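Local coordinates for ribulose bisphosphate carboxylase (Hyperthermus butylicus DSM 5456, PDB 6HUN), which probably catalyses the magnesium-dependent carboxylation of ribulose 1,5-bisphosphate to two molecules of 3-phosphoglycerate, as part of an archaeal AMP degradation pathway, at residues V44-P49 / D96-V101. Sequence-based numbering, arbitrary orientation.
Sequences VFRVTP and DGSWLV
F45 and V101 face each other as an antiparallel hydrogen-bonded pair, F45 N giving to V101 O (2.9 Å) and V101 N to F45 O (2.8 Å). V47 and W99 repeat the pattern, with V47 N to W99 O at 2.8 Å and W99 N returning the bond to V47 O. R46 and L100 form the non-hydrogen-bonded pair in between, where their CA atoms approach to 4.6 Å and CA-H...O contacts run from R46 CA to W99 O and from L100 CA to F45 O.

The polar side-chain work is done by R46. Its CG lies anti to the backbone N (chi1 179°) and the chain stays extended to NE, which lifts the guanidinium off this face of the sheet and leans it across to S98 and D96, ahead of W99. NE bonds S98 OG almost straight (3.0 Å, 169°), and NH2 makes a salt bridge to D96 OD2 at 2.8 Å, tip to tip, on the syn side of OD2, with the guanidinium and carboxylate planes 37° apart; both partners lie near the guanidinium plane. D96 OD1 accepts from S98 N, which makes an Asx turn, and separately from S98 OG at 2.6 Å. An alanine at R46 would probably leave the D96 carboxylate without this charge partner and S98 OG without its NE donor.

Apolar contact is made on both faces: V47 CG2 meets V101 CG2 at 3.7 Å, while L100 CD2 packs against R46 CB and V44 CG2.

In the N-terminal domain's sheet, strand 41-49 runs between strands 99-105 and 132-141, and strand 87-93 flanks 99-105 on its other side. T48 OG1, near the C-terminal end of strand 41-49, is hydrogen-bonded to K307 NZ. Helix 55-65 covers the face bearing F45, V47 and W99 through I55 and I62.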
# COMPACT_ATOMS: atom_id res chain seq x y z
N VAL A 44 -11.69 10.70 -11.94
CA VAL A 44 -11.58 10.38 -13.35
C VAL A 44 -10.78 9.08 -13.51
O VAL A 44 -9.65 8.96 -13.00
CB VAL A 44 -11.00 11.54 -14.18
CG1 VAL A 44 -9.71 12.05 -13.58
CG2 VAL A 44 -10.83 11.08 -15.61
N PHE A 45 -11.43 8.10 -14.10
CA PHE A 45 -10.91 6.74 -14.24
C PHE A 45 -10.62 6.50 -15.71
O PHE A 45 -11.38 6.95 -16.57
CB PHE A 45 -11.93 5.67 -13.79
CG PHE A 45 -12.34 5.77 -12.35
CD1 PHE A 45 -11.51 5.30 -11.32
CD2 PHE A 45 -13.60 6.21 -12.01
CE1 PHE A 45 -11.97 5.36 -9.97
CE2 PHE A 45 -14.01 6.28 -10.71
CZ PHE A 45 -13.18 5.86 -9.67
N ARG A 46 -9.57 5.74 -16.00
CA ARG A 46 -9.37 5.23 -17.35
C ARG A 46 -9.77 3.75 -17.34
O ARG A 46 -9.14 2.94 -16.65
CB ARG A 46 -7.91 5.42 -17.77
CG ARG A 46 -7.69 4.86 -19.19
CD ARG A 46 -6.21 5.14 -19.63
NE ARG A 46 -6.03 4.82 -21.05
CZ ARG A 46 -4.94 5.18 -21.74
NH1 ARG A 46 -3.97 5.86 -21.13
NH2 ARG A 46 -4.84 4.89 -23.05
N VAL A 47 -10.83 3.41 -18.07
CA VAL A 47 -11.54 2.14 -17.90
C VAL A 47 -11.42 1.37 -19.19
O VAL A 47 -11.78 1.88 -20.27
CB VAL A 47 -13.04 2.36 -17.57
CG1 VAL A 47 -13.77 1.02 -17.36
CG2 VAL A 47 -13.21 3.33 -16.35
N THR A 48 -10.92 0.15 -19.08
CA THR A 48 -10.92 -0.84 -20.16
C THR A 48 -11.91 -1.95 -19.80
O THR A 48 -11.59 -2.83 -18.97
CB THR A 48 -9.53 -1.41 -20.39
OG1 THR A 48 -8.60 -0.35 -20.66
CG2 THR A 48 -9.56 -2.39 -21.59
N PRO A 49 -13.11 -1.93 -20.35
CA PRO A 49 -14.09 -2.96 -20.01
C PRO A 49 -13.60 -4.31 -20.46
O PRO A 49 -12.88 -4.44 -21.45
CB PRO A 49 -15.34 -2.53 -20.77
CG PRO A 49 -15.06 -1.09 -21.20
CD PRO A 49 -13.60 -1.01 -21.40
N ASP A 96 -8.77 3.54 -28.09
CA ASP A 96 -7.85 2.43 -27.98
C ASP A 96 -8.46 1.27 -27.22
O ASP A 96 -7.74 0.34 -26.87
CB ASP A 96 -6.55 2.85 -27.29
CG ASP A 96 -6.76 3.19 -25.81
OD1 ASP A 96 -7.94 3.46 -25.40
OD2 ASP A 96 -5.76 3.14 -25.06
N GLY A 97 -9.76 1.27 -26.99
CA GLY A 97 -10.36 0.28 -26.13
C GLY A 97 -10.63 0.74 -24.71
O GLY A 97 -11.31 0.02 -23.94
N SER A 98 -10.11 1.91 -24.32
CA SER A 98 -10.32 2.45 -22.99
C SER A 98 -11.01 3.81 -23.10
O SER A 98 -10.99 4.47 -24.15
CB SER A 98 -8.99 2.54 -22.22
OG SER A 98 -8.18 3.56 -22.77
N TRP A 99 -11.68 4.17 -22.02
CA TRP A 99 -12.45 5.40 -21.91
C TRP A 99 -12.02 6.14 -20.65
O TRP A 99 -11.65 5.53 -19.64
CB TRP A 99 -13.93 5.08 -21.81
CG TRP A 99 -14.51 4.36 -23.00
CD1 TRP A 99 -14.16 3.13 -23.52
CD2 TRP A 99 -15.55 4.85 -23.82
NE1 TRP A 99 -14.93 2.84 -24.60
CE2 TRP A 99 -15.80 3.88 -24.81
CE3 TRP A 99 -16.31 6.00 -23.79
CZ2 TRP A 99 -16.78 4.04 -25.75
CZ3 TRP A 99 -17.27 6.17 -24.74
CH2 TRP A 99 -17.50 5.20 -25.71
N LEU A 100 -12.09 7.46 -20.70
CA LEU A 100 -12.12 8.22 -19.46
C LEU A 100 -13.56 8.27 -18.98
O LEU A 100 -14.48 8.57 -19.76
CB LEU A 100 -11.54 9.63 -19.61
CG LEU A 100 -10.03 9.65 -19.95
CD1 LEU A 100 -9.53 11.13 -20.18
CD2 LEU A 100 -9.19 9.06 -18.83
N VAL A 101 -13.75 8.01 -17.70
CA VAL A 101 -15.05 8.08 -17.06
C VAL A 101 -14.94 9.00 -15.86
O VAL A 101 -14.12 8.77 -14.97
CB VAL A 101 -15.57 6.70 -16.62
CG1 VAL A 101 -16.95 6.86 -15.96
CG2 VAL A 101 -15.66 5.75 -17.80